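Local coordinates for glycerol-3-phosphate dehydrogenase [NAD(+)] 1 (Saccharomyces cerevisiae, PDB 4FGW), which catalyses the NAD-dependent interconversion of dihydroxyacetone phosphate and glycerol 3-phosphate, driving glycerol production when yeast cells meet hyperosmotic stress, at residues A[51-64]-A[216-228]. Sequence-based numbering, arbitrary orientation.
Sequences KVVAENCKGYPEVF and KVLKALFHRPYFH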
loop_
_atom_site.group_PDB
_atom_site.type_symbol
_atom_site.label_atom_id
_atom_site.label_comp_id
_atom_site.label_asym_id
_atom_site.label_seq_id
_atom_site.Cartn_x
_atom_site.Cartn_y
_atom_site.Cartn_z
ATOM N N LYS A 51 -25.076 -5.043 14.352
ATOM C CA LYS A 51 -25.227 -3.744 15.020
ATOM C C LYS A 51 -25.249 -2.639 13.948
ATOM O O LYS A 51 -26.090 -1.739 14.015
ATOM C CB LYS A 51 -24.077 -3.522 16.024
ATOM C CG LYS A 51 -24.097 -2.176 16.748
ATOM C CD LYS A 51 -22.839 -1.977 17.579
ATOM C CE LYS A 51 -22.780 -0.632 18.259
ATOM N NZ LYS A 51 -22.316 0.442 17.345
ATOM N N VAL A 52 -24.330 -2.736 12.956
ATOM C CA VAL A 52 -24.181 -1.838 11.803
ATOM C C VAL A 52 -25.492 -1.836 10.977
ATOM O O VAL A 52 -26.026 -0.767 10.655
ATOM C CB VAL A 52 -22.939 -2.264 10.965
ATOM C CG1 VAL A 52 -22.948 -1.664 9.559
ATOM C CG2 VAL A 52 -21.639 -1.924 11.692
ATOM N N VAL A 53 -26.013 -3.044 10.679
ATOM C CA VAL A 53 -27.242 -3.281 9.920
ATOM C C VAL A 53 -28.489 -2.773 10.679
ATOM O O VAL A 53 -29.312 -2.084 10.072
ATOM C CB VAL A 53 -27.321 -4.760 9.452
ATOM C CG1 VAL A 53 -28.735 -5.165 9.058
ATOM C CG2 VAL A 53 -26.351 -5.018 8.301
ATOM N N ALA A 54 -28.596 -3.050 12.002
ATOM C CA ALA A 54 -29.719 -2.588 12.838
ATOM C C ALA A 54 -29.797 -1.061 12.938
ATOM O O ALA A 54 -30.900 -0.505 12.983
ATOM C CB ALA A 54 -29.657 -3.212 14.226
ATOM N N GLU A 55 -28.630 -0.392 12.958
ATOM C CA GLU A 55 -28.506 1.067 12.998
ATOM C C GLU A 55 -29.061 1.680 11.709
ATOM O O GLU A 55 -29.772 2.687 11.763
ATOM C CB GLU A 55 -27.032 1.473 13.175
ATOM C CG GLU A 55 -26.546 1.438 14.616
ATOM C CD GLU A 55 -25.041 1.501 14.800
ATOM O OE1 GLU A 55 -24.337 1.953 13.869
ATOM O OE2 GLU A 55 -24.564 1.101 15.886
ATOM N N ASN A 56 -28.744 1.056 10.556
ATOM C CA ASN A 56 -29.188 1.499 9.238
ATOM C C ASN A 56 -30.654 1.202 8.945
ATOM O O ASN A 56 -31.292 1.996 8.254
ATOM C CB ASN A 56 -28.266 0.981 8.140
ATOM C CG ASN A 56 -26.935 1.682 8.098
ATOM O OD1 ASN A 56 -26.831 2.901 8.271
ATOM N ND2 ASN A 56 -25.885 0.933 7.829
ATOM N N CYS A 57 -31.193 0.081 9.478
ATOM C CA CYS A 57 -32.608 -0.290 9.326
ATOM C C CYS A 57 -33.494 0.746 10.013
ATOM O O CYS A 57 -34.516 1.138 9.454
ATOM C CB CYS A 57 -32.873 -1.700 9.847
ATOM S SG CYS A 57 -32.206 -3.012 8.791
ATOM N N LYS A 58 -33.054 1.239 11.190
ATOM C CA LYS A 58 -33.707 2.305 11.950
ATOM C C LYS A 58 -33.541 3.641 11.197
ATOM O O LYS A 58 -34.440 4.482 11.234
ATOM C CB LYS A 58 -33.091 2.405 13.358
ATOM C CG LYS A 58 -34.105 2.287 14.494
ATOM C CD LYS A 58 -34.548 3.647 15.027
ATOM C CE LYS A 58 -35.519 3.504 16.175
ATOM N NZ LYS A 58 -36.067 4.816 16.611
ATOM N N GLY A 59 -32.399 3.797 10.518
ATOM C CA GLY A 59 -32.047 4.974 9.730
ATOM C C GLY A 59 -32.743 5.083 8.384
ATOM O O GLY A 59 -32.857 6.187 7.843
ATOM N N TYR A 60 -33.205 3.946 7.823
ATOM C CA TYR A 60 -33.911 3.911 6.538
ATOM C C TYR A 60 -35.233 3.116 6.654
ATOM O O TYR A 60 -35.309 1.982 6.175
ATOM C CB TYR A 60 -33.003 3.368 5.419
ATOM C CG TYR A 60 -31.796 4.233 5.133
ATOM C CD1 TYR A 60 -30.567 3.974 5.736
ATOM C CD2 TYR A 60 -31.872 5.296 4.237
ATOM C CE1 TYR A 60 -29.449 4.763 5.470
ATOM C CE2 TYR A 60 -30.761 6.095 3.965
ATOM C CZ TYR A 60 -29.551 5.823 4.582
ATOM O OH TYR A 60 -28.454 6.609 4.310
ATOM N N PRO A 61 -36.286 3.690 7.294
ATOM C CA PRO A 61 -37.546 2.936 7.458
ATOM C C PRO A 61 -38.367 2.697 6.186
ATOM O O PRO A 61 -39.238 1.820 6.181
ATOM C CB PRO A 61 -38.313 3.753 8.498
ATOM C CG PRO A 61 -37.808 5.132 8.339
ATOM C CD PRO A 61 -36.368 5.019 7.938
ATOM N N GLU A 62 -38.098 3.471 5.118
ATOM C CA GLU A 62 -38.770 3.363 3.819
ATOM C C GLU A 62 -38.101 2.299 2.922
ATOM O O GLU A 62 -38.672 1.903 1.902
ATOM C CB GLU A 62 -38.834 4.749 3.125
ATOM C CG GLU A 62 -37.539 5.248 2.480
ATOM C CD GLU A 62 -36.349 5.654 3.342
ATOM O OE1 GLU A 62 -35.283 5.946 2.753
ATOM O OE2 GLU A 62 -36.475 5.705 4.587
ATOM N N VAL A 63 -36.884 1.853 3.312
ATOM C CA VAL A 63 -36.071 0.873 2.580
ATOM C C VAL A 63 -36.019 -0.481 3.302
ATOM O O VAL A 63 -36.250 -1.515 2.672
ATOM C CB VAL A 63 -34.654 1.420 2.254
ATOM C CG1 VAL A 63 -33.841 0.417 1.437
ATOM C CG2 VAL A 63 -34.734 2.758 1.522
ATOM N N PHE A 64 -35.709 -0.476 4.608
ATOM C CA PHE A 64 -35.592 -1.707 5.387
ATOM C C PHE A 64 -36.612 -1.825 6.501
ATOM O O PHE A 64 -37.015 -0.813 7.081
ATOM C CB PHE A 64 -34.170 -1.848 5.970
ATOM C CG PHE A 64 -33.041 -1.630 4.990
ATOM C CD1 PHE A 64 -32.703 -2.611 4.064
ATOM C CD2 PHE A 64 -32.313 -0.448 4.998
ATOM C CE1 PHE A 64 -31.665 -2.406 3.155
ATOM C CE2 PHE A 64 -31.273 -0.242 4.086
ATOM C CZ PHE A 64 -30.956 -1.223 3.171
ATOM N N LYS A 216 -27.222 0.626 -4.336
ATOM C CA LYS A 216 -27.764 1.708 -3.510
ATOM C C LYS A 216 -28.276 1.153 -2.175
ATOM O O LYS A 216 -28.004 1.740 -1.125
ATOM C CB LYS A 216 -28.883 2.466 -4.253
ATOM C CG LYS A 216 -28.380 3.382 -5.372
ATOM C CD LYS A 216 -29.020 4.772 -5.329
ATOM C CE LYS A 216 -30.312 4.886 -6.109
ATOM N NZ LYS A 216 -30.838 6.279 -6.100
ATOM N N VAL A 217 -29.002 0.009 -2.225
ATOM C CA VAL A 217 -29.555 -0.692 -1.062
ATOM C C VAL A 217 -28.398 -1.189 -0.168
ATOM O O VAL A 217 -28.435 -0.982 1.048
ATOM C CB VAL A 217 -30.545 -1.814 -1.492
ATOM C CG1 VAL A 217 -30.839 -2.785 -0.355
ATOM C CG2 VAL A 217 -31.846 -1.221 -2.034
ATOM N N LEU A 218 -27.353 -1.782 -0.790
ATOM C CA LEU A 218 -26.157 -2.288 -0.104
ATOM C C LEU A 218 -25.322 -1.181 0.525
ATOM O O LEU A 218 -24.755 -1.395 1.597
ATOM C CB LEU A 218 -25.295 -3.167 -1.026
ATOM C CG LEU A 218 -25.929 -4.492 -1.471
ATOM C CD1 LEU A 218 -25.122 -5.123 -2.554
ATOM C CD2 LEU A 218 -26.115 -5.461 -0.305
ATOM N N LYS A 219 -25.263 0.000 -0.122
ATOM C CA LYS A 219 -24.567 1.178 0.400
ATOM C C LYS A 219 -25.300 1.674 1.637
ATOM O O LYS A 219 -24.663 1.924 2.650
ATOM C CB LYS A 219 -24.468 2.294 -0.666
ATOM C CG LYS A 219 -23.760 3.577 -0.196
ATOM C CD LYS A 219 -22.243 3.540 -0.348
ATOM C CE LYS A 219 -21.626 4.884 -0.031
ATOM N NZ LYS A 219 -20.296 5.049 -0.686
ATOM N N ALA A 220 -26.635 1.775 1.562
ATOM C CA ALA A 220 -27.490 2.211 2.662
ATOM C C ALA A 220 -27.490 1.209 3.824
ATOM O O ALA A 220 -27.577 1.629 4.976
ATOM C CB ALA A 220 -28.911 2.439 2.162
ATOM N N LEU A 221 -27.378 -0.101 3.521
ATOM C CA LEU A 221 -27.389 -1.177 4.515
ATOM C C LEU A 221 -26.141 -1.226 5.395
ATOM O O LEU A 221 -26.254 -1.477 6.595
ATOM C CB LEU A 221 -27.623 -2.547 3.830
ATOM C CG LEU A 221 -27.794 -3.789 4.722
ATOM C CD1 LEU A 221 -29.019 -3.673 5.615
ATOM C CD2 LEU A 221 -27.884 -5.039 3.884
ATOM N N PHE A 222 -24.961 -1.001 4.808
ATOM C CA PHE A 222 -23.705 -1.113 5.541
ATOM C C PHE A 222 -22.994 0.186 5.905
ATOM O O PHE A 222 -22.266 0.202 6.903
ATOM C CB PHE A 222 -22.759 -2.097 4.833
ATOM C CG PHE A 222 -23.311 -3.493 4.654
ATOM C CD1 PHE A 222 -23.388 -4.374 5.730
ATOM C CD2 PHE A 222 -23.740 -3.934 3.405
ATOM C CE1 PHE A 222 -23.878 -5.668 5.559
ATOM C CE2 PHE A 222 -24.235 -5.230 3.236
ATOM C CZ PHE A 222 -24.306 -6.084 4.315
ATOM N N HIS A 223 -23.161 1.260 5.101
ATOM C CA HIS A 223 -22.473 2.532 5.352
ATOM C C HIS A 223 -22.863 3.203 6.664
ATOM O O HIS A 223 -24.051 3.349 6.971
ATOM C CB HIS A 223 -22.593 3.505 4.169
ATOM C CG HIS A 223 -21.681 4.692 4.280
ATOM N ND1 HIS A 223 -20.411 4.676 3.742
ATOM C CD2 HIS A 223 -21.877 5.879 4.900
ATOM C CE1 HIS A 223 -19.881 5.852 4.039
ATOM N NE2 HIS A 223 -20.723 6.605 4.741
ATOM N N ARG A 224 -21.841 3.606 7.433
ATOM C CA ARG A 224 -21.975 4.317 8.709
ATOM C C ARG A 224 -20.937 5.451 8.707
ATOM O O ARG A 224 -19.943 5.323 7.990
ATOM C CB ARG A 224 -21.714 3.370 9.912
ATOM C CG ARG A 224 -22.637 2.152 10.045
ATOM C CD ARG A 224 -24.117 2.479 10.241
ATOM N NE ARG A 224 -24.393 3.186 11.494
ATOM C CZ ARG A 224 -24.999 4.365 11.578
ATOM N NH1 ARG A 224 -25.408 4.990 10.480
ATOM N NH2 ARG A 224 -25.204 4.928 12.759
ATOM N N PRO A 225 -21.093 6.537 9.504
ATOM C CA PRO A 225 -20.051 7.588 9.518
ATOM C C PRO A 225 -18.675 7.074 9.980
ATOM O O PRO A 225 -17.643 7.559 9.509
ATOM C CB PRO A 225 -20.622 8.648 10.470
ATOM C CG PRO A 225 -22.111 8.381 10.502
ATOM C CD PRO A 225 -22.212 6.887 10.406
ATOM N N TYR A 226 -18.672 6.061 10.870
ATOM C CA TYR A 226 -17.484 5.398 11.415
ATOM C C TYR A 226 -17.078 4.148 10.595
ATOM O O TYR A 226 -16.106 3.476 10.937
ATOM C CB TYR A 226 -17.729 5.012 12.893
ATOM C CG TYR A 226 -18.837 3.995 13.097
ATOM C CD1 TYR A 226 -18.582 2.627 13.008
ATOM C CD2 TYR A 226 -20.134 4.398 13.407
ATOM C CE1 TYR A 226 -19.595 1.688 13.198
ATOM C CE2 TYR A 226 -21.154 3.467 13.606
ATOM C CZ TYR A 226 -20.880 2.112 13.502
ATOM O OH TYR A 226 -21.880 1.186 13.693
ATOM N N PHE A 227 -17.849 3.803 9.562
ATOM C CA PHE A 227 -17.599 2.606 8.752
ATOM C C PHE A 227 -17.919 2.910 7.297
ATOM O O PHE A 227 -19.058 2.693 6.851
ATOM C CB PHE A 227 -18.465 1.441 9.292
ATOM C CG PHE A 227 -18.164 0.049 8.794
ATOM C CD1 PHE A 227 -16.888 -0.497 8.925
ATOM C CD2 PHE A 227 -19.179 -0.759 8.294
ATOM C CE1 PHE A 227 -16.627 -1.809 8.525
ATOM C CE2 PHE A 227 -18.917 -2.073 7.903
ATOM C CZ PHE A 227 -17.646 -2.593 8.038
ATOM N N HIS A 228 -16.922 3.454 6.567
ATOM C CA HIS A 228 -17.083 3.838 5.164
ATOM C C HIS A 228 -17.221 2.621 4.256
ATOM O O HIS A 228 -16.418 1.691 4.335
ATOM C CB HIS A 228 -15.951 4.768 4.701
ATOM C CG HIS A 228 -16.049 6.178 5.207
ATOM N ND1 HIS A 228 -16.926 6.533 6.214
ATOM C CD2 HIS A 228 -15.361 7.274 4.826
ATOM C CE1 HIS A 228 -16.753 7.831 6.402
ATOM N NE2 HIS A 228 -15.816 8.317 5.594
#
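E55 and R224 meet at about a right angle, with carboxylate and guanidinium planes 71° apart. R224 NE makes a salt-bridge hydrogen bond of 2.7 Å to the anti lone pair of E55 OE1, which stays close to the guanidinium plane. Y226 OH donates to E55 OE1 at 2.6 Å, on the syn side but tilted out of the carboxylate plane, so two donors grip one oxygen. E55 OE2 turns its syn lone pair to K51 NZ in a 2.8 Å salt bridge, and K51 also pairs with E191. Bends at chi2 and chi3 fold R224 back so that E55 CB sits over one guanidinium face. With an alanine at E55, R224 and K51 would probably lose their shared carboxylate and Y226 OH its acceptor.

The next residue, N56, bridges two carbonyls where helix 215-222 ends: its ND2 hydrogen-bonds to L221 O at 2.7 Å and to H223 O at 3.2 Å. Both are approached from above the carbonyl plane, off the lone pairs.

Farther along, the F64 ring is sandwiched: V63 CG1 lies over one face and L221 CD1, 4.0 Å from the ring centroid, over the other, while V217 O meets its edge. A220 CB sits over one face of the Y60 ring in a CH-pi contact.

The axes of segments 51-59 and 216-222 come within 8.6 Å at 110°. Their parent helices belong to a Rossmann-type nucleotide-binding domain: helix 44-59 follows the GxGxxG-type loop that probably binds NAD(+), and helix 215-222 leads into edge strand 227-232.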